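Side-chain contacts in (S)-2-haloacid dehalogenase IVA (Burkholderia cepacia, PDB 2NO4), which catalyses the hydrolytic dehalogenation of short-chain (S)-2-haloalkanoic acids to (R)-2-hydroxyalkanoic acids with inversion of configuration: residues Thr24-His29 / Ser142-Val147; Glu76-Ala81 / Asp95-Ala100. All coordinates share one frame; numbering follows the deposited sequence.

Interaction 1 of 2, residues Thr24-His29 / Ser142-Val147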
# COMPACT_ATOMS: atom_id res chain seq x y z
N THR B 24 6.75 -12.80 9.21
CA THR B 24 7.97 -13.62 9.09
C THR B 24 8.17 -14.49 10.33
O THR B 24 8.21 -15.71 10.23
CB THR B 24 9.18 -12.71 8.84
OG1 THR B 24 8.91 -11.91 7.69
CG2 THR B 24 10.50 -13.53 8.60
N LEU B 25 8.30 -13.85 11.50
CA LEU B 25 8.42 -14.56 12.77
C LEU B 25 7.07 -14.74 13.42
O LEU B 25 6.85 -15.74 14.09
CB LEU B 25 9.36 -13.82 13.74
CG LEU B 25 10.82 -13.69 13.27
CD1 LEU B 25 11.65 -12.89 14.27
CD2 LEU B 25 11.46 -15.06 12.95
N LEU B 26 6.17 -13.77 13.21
CA LEU B 26 4.84 -13.73 13.82
C LEU B 26 3.79 -13.88 12.72
O LEU B 26 3.87 -13.24 11.68
CB LEU B 26 4.62 -12.40 14.54
CG LEU B 26 5.59 -12.12 15.69
CD1 LEU B 26 5.36 -10.74 16.32
CD2 LEU B 26 5.42 -13.24 16.74
N ASP B 27 2.78 -14.68 13.01
CA ASP B 27 1.77 -15.06 12.01
C ASP B 27 0.61 -14.04 12.01
O ASP B 27 -0.25 -14.10 12.87
CB ASP B 27 1.28 -16.46 12.35
CG ASP B 27 0.38 -17.03 11.30
OD1 ASP B 27 -0.23 -16.27 10.51
OD2 ASP B 27 0.29 -18.26 11.28
N VAL B 28 0.61 -13.10 11.07
CA VAL B 28 -0.43 -12.04 11.10
C VAL B 28 -1.89 -12.60 11.00
O VAL B 28 -2.83 -12.00 11.56
CB VAL B 28 -0.15 -10.81 10.10
CG1 VAL B 28 1.18 -10.10 10.44
CG2 VAL B 28 -0.16 -11.21 8.61
N HIS B 29 -2.04 -13.77 10.37
CA HIS B 29 -3.34 -14.48 10.23
C HIS B 29 -3.98 -15.00 11.54
O HIS B 29 -5.19 -15.14 11.61
CB HIS B 29 -3.24 -15.63 9.23
CG HIS B 29 -2.45 -15.30 8.01
ND1 HIS B 29 -1.21 -15.84 7.76
CD2 HIS B 29 -2.73 -14.49 6.95
CE1 HIS B 29 -0.75 -15.38 6.60
NE2 HIS B 29 -1.64 -14.55 6.10
N SER B 142 5.47 -15.24 23.01
CA SER B 142 5.94 -16.38 22.22
C SER B 142 7.35 -16.87 22.59
O SER B 142 7.92 -17.71 21.90
CB SER B 142 5.85 -16.05 20.72
OG SER B 142 6.54 -14.83 20.46
N LYS B 143 7.88 -16.34 23.70
CA LYS B 143 9.25 -16.63 24.20
C LYS B 143 10.39 -16.38 23.20
O LYS B 143 11.45 -17.02 23.29
CB LYS B 143 9.35 -18.03 24.82
CG LYS B 143 8.38 -18.26 25.96
CD LYS B 143 8.48 -19.69 26.51
CE LYS B 143 7.41 -19.95 27.59
NZ LYS B 143 6.02 -19.92 27.00
N LEU B 144 10.16 -15.45 22.27
CA LEU B 144 11.16 -15.11 21.25
C LEU B 144 12.20 -14.15 21.81
O LEU B 144 13.28 -14.02 21.27
CB LEU B 144 10.49 -14.56 19.99
CG LEU B 144 9.59 -15.53 19.22
CD1 LEU B 144 8.87 -14.87 18.06
CD2 LEU B 144 10.39 -16.75 18.71
N ASP B 145 11.84 -13.50 22.92
CA ASP B 145 12.69 -12.63 23.73
C ASP B 145 14.11 -13.18 23.97
O ASP B 145 15.12 -12.49 23.76
CB ASP B 145 11.98 -12.31 25.09
CG ASP B 145 11.40 -13.58 25.82
OD1 ASP B 145 12.14 -14.47 26.34
OD2 ASP B 145 10.18 -13.68 25.91
N ARG B 146 14.18 -14.44 24.39
CA ARG B 146 15.45 -15.03 24.81
C ARG B 146 16.36 -15.41 23.67
O ARG B 146 17.52 -15.73 23.89
CB ARG B 146 15.20 -16.23 25.72
CG ARG B 146 14.52 -17.41 25.07
CD ARG B 146 13.82 -18.27 26.13
NE ARG B 146 12.80 -17.52 26.88
CZ ARG B 146 11.97 -18.07 27.76
NH1 ARG B 146 12.04 -19.38 28.02
NH2 ARG B 146 11.06 -17.33 28.39
N VAL B 147 15.84 -15.39 22.45
CA VAL B 147 16.62 -15.80 21.29
C VAL B 147 17.04 -14.61 20.43
O VAL B 147 17.43 -14.80 19.27
CB VAL B 147 15.90 -16.94 20.47
CG1 VAL B 147 15.76 -18.17 21.32
CG2 VAL B 147 14.51 -16.51 19.96

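Interaction 2 of 2, residues Glu76-Ala81 / Asp95-Ala100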
# COMPACT_ATOMS: atom_id res chain seq x y z
N GLU B 76 -6.62 1.65 13.59
CA GLU B 76 -7.36 2.36 12.55
C GLU B 76 -7.76 1.42 11.38
O GLU B 76 -8.87 1.49 10.89
CB GLU B 76 -6.53 3.54 12.02
CG GLU B 76 -6.38 4.64 13.08
CD GLU B 76 -5.36 5.72 12.69
OE1 GLU B 76 -4.58 5.51 11.73
OE2 GLU B 76 -5.33 6.77 13.39
N ALA B 77 -6.83 0.57 10.97
CA ALA B 77 -7.06 -0.43 9.91
C ALA B 77 -8.13 -1.45 10.31
O ALA B 77 -8.97 -1.83 9.48
CB ALA B 77 -5.71 -1.14 9.51
N LEU B 78 -8.13 -1.87 11.58
CA LEU B 78 -9.11 -2.84 12.03
C LEU B 78 -10.49 -2.19 12.09
O LEU B 78 -11.46 -2.79 11.68
CB LEU B 78 -8.78 -3.40 13.41
CG LEU B 78 -9.79 -4.39 14.04
CD1 LEU B 78 -10.03 -5.62 13.16
CD2 LEU B 78 -9.32 -4.78 15.46
N THR B 79 -10.55 -0.98 12.64
CA THR B 79 -11.80 -0.22 12.74
C THR B 79 -12.41 -0.05 11.36
O THR B 79 -13.60 -0.27 11.16
CB THR B 79 -11.51 1.14 13.42
OG1 THR B 79 -11.17 0.87 14.78
CG2 THR B 79 -12.73 2.06 13.36
N PHE B 80 -11.57 0.35 10.40
CA PHE B 80 -11.98 0.47 9.01
C PHE B 80 -12.51 -0.85 8.43
O PHE B 80 -13.54 -0.85 7.73
CB PHE B 80 -10.85 1.02 8.13
CG PHE B 80 -11.21 1.10 6.70
CD1 PHE B 80 -11.96 2.18 6.22
CD2 PHE B 80 -10.86 0.05 5.83
CE1 PHE B 80 -12.33 2.24 4.86
CE2 PHE B 80 -11.22 0.11 4.47
CZ PHE B 80 -11.96 1.20 3.99
N ALA B 81 -11.80 -1.96 8.69
CA ALA B 81 -12.18 -3.27 8.15
C ALA B 81 -13.49 -3.76 8.77
O ALA B 81 -14.37 -4.28 8.07
CB ALA B 81 -11.00 -4.33 8.29
N ASP B 95 -11.80 -5.05 20.56
CA ASP B 95 -11.03 -5.38 21.76
C ASP B 95 -10.40 -6.75 21.66
O ASP B 95 -9.21 -6.91 21.92
CB ASP B 95 -11.92 -5.30 23.02
CG ASP B 95 -12.42 -3.87 23.32
OD1 ASP B 95 -11.83 -2.87 22.83
OD2 ASP B 95 -13.42 -3.74 24.08
N ARG B 96 -11.20 -7.76 21.30
CA ARG B 96 -10.73 -9.14 21.13
C ARG B 96 -9.63 -9.28 20.08
O ARG B 96 -8.61 -9.96 20.28
CB ARG B 96 -11.88 -10.06 20.73
CG ARG B 96 -12.74 -10.53 21.91
CD ARG B 96 -13.79 -11.55 21.44
NE ARG B 96 -13.19 -12.88 21.30
CZ ARG B 96 -13.32 -13.86 22.19
NH1 ARG B 96 -14.08 -13.67 23.27
NH2 ARG B 96 -12.72 -15.03 22.00
N LEU B 97 -9.83 -8.62 18.95
CA LEU B 97 -8.88 -8.75 17.81
C LEU B 97 -7.56 -7.99 18.07
O LEU B 97 -6.48 -8.50 17.75
CB LEU B 97 -9.57 -8.35 16.51
CG LEU B 97 -10.62 -9.34 15.96
CD1 LEU B 97 -11.24 -8.82 14.67
CD2 LEU B 97 -10.00 -10.69 15.71
N MET B 98 -7.64 -6.82 18.68
CA MET B 98 -6.44 -6.07 19.13
C MET B 98 -5.65 -6.82 20.22
O MET B 98 -4.42 -6.83 20.19
CB MET B 98 -6.82 -4.65 19.58
CG MET B 98 -7.32 -3.72 18.45
SD MET B 98 -6.19 -3.53 17.02
CE MET B 98 -4.86 -2.52 17.70
N SER B 99 -6.35 -7.46 21.18
CA SER B 99 -5.66 -8.27 22.20
C SER B 99 -4.97 -9.45 21.57
O SER B 99 -3.87 -9.79 21.97
CB SER B 99 -6.62 -8.82 23.26
OG SER B 99 -7.24 -7.74 23.88
N ALA B 100 -5.61 -10.07 20.58
CA ALA B 100 -5.00 -11.18 19.89
C ALA B 100 -3.77 -10.74 19.11
O ALA B 100 -2.78 -11.45 19.04
CB ALA B 100 -6.03 -11.87 18.99

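Interaction 1 of 2, residues Thr24-His29 / Ser142-Val147
In the loop that carries the end of the nucleophile motif of the HAD fold, Leu25 points toward 142-147 and Leu26 brings a terminal methyl there, both meeting Leu144, just beyond helix 132-141. The leucines meet through apolar groups, with the Ser142 hydroxyl at the margin, and no hydrogen bond crosses between 24-29 and 142-147. Leu26 makes the closer leucine contact: its CD2 lies 4.0 Å from Leu144 CD1 as the two side chains pass alongside in opposite directions. With CG anti to the carbonyl carbon (chi1 -61°) and an extended second torsion, the isobutyl group of Leu26 carries this methyl across the gap between the backbones, where Leu26 CA and Ser142 CA are 8.9 Å apart. The same Leu144 methyl is also approached by Leu25, though loosely, at 4.5 Å from CD1 to Leu25 CB.

Ser142 borders the patch, its OG 4.2 Å from Leu26 CD2. Its chi1 of 53° places the hydroxyl between the backbone N and the carbonyl carbon, where it is hydrogen-bonded to the carbonyl oxygen of Ala138; the methyl lies loosely beside this already bonded oxygen. Leu144 is itself placed by a Schellman motif that ends this helix: Lys143, at positive phi, is the C-prime residue, and Leu144 N bonds to Leu139 O. Leu114 and Ala111 of helix 110-119 add apolar cover to Leu25 and Leu144 respectively.

At the start of 24-29, Thr24 OG1 is hydrogen-bonded to the nucleophile Asp20 and to Ser186 N, in keeping with its inferred importance for catalysis. A nucleophile loop after the first strand of the sheet, packed against a leucine just past a helix end, belongs to the Rossmann-like core of HAD hydrolases.

Interaction 2 of 2, residues Glu76-Ala81 / Asp95-Ala100
Leu78 holds CG anti to the backbone N (chi1 177°), whereas Leu97 and Met98 both hold CG anti to the carbonyl carbon; these choices bring the three side chains together between helices 70-84 and 90-102. Leu78 is the side chain that crosses the gap, and both of its methyls are used. CD2 comes to 3.7 Å from Leu97 CB and to the same 3.7 Å from Met98 SD, with Met98 CG only slightly further, at 3.8 Å from that methyl. Leu78 CD1 meets Leu97 CD1 at 3.7 Å.

The approach differs for the two partners. Leu97 crosses Leu78 at about a right angle, offering its CB and one terminal methyl, while Met98 runs past Leu78 in the opposite direction. Bends at chi2 (-56°) and chi3 (-72°) fold the methionine chain, and it is CG and the sulphur that face Leu78. All three residues are buried, and the contact is apolar, with no hydrogen bond between the segments.

Away from this face, Ser99 OG bonds back to Asp95 O at 2.9 Å. That carbonyl oxygen also accepts from Ser99 N, and the two donors come from opposite faces of the carbonyl plane.

Trp50 of helix 43-63 touches Leu78 too, and Met98 continues onto Trp71, Thr74 and Asp75 of helix 70-84. Arg96 of helix 90-102 forms a salt bridge with Glu38 of helix 36-39, and Phe80 of helix 70-84 packs on Tyr57 of helix 43-63 and on Glu212 of the second subunit.

In the fold
Interaction 2 is nested along the chain inside the loop that interaction 1 closes: 24-29 comes first, then 76-81 and 95-100, and last 142-147. The centres lie 19 Å apart and the nearest atoms about 7 Å, without touching. Interaction 1 belongs to the core built on the parallel sheet, joining the loop after strand 16-19 to the segment between helix 132-141 and strand 150-153. Interaction 2 lies among helices 43-63, 70-84 and 90-102, consistent with the helical cap that HAD dehalogenases insert after the first strand. Substrate is bound by residues from both regions, Tyr22 and Ser128 from the core side and Arg51 from helix 43-63.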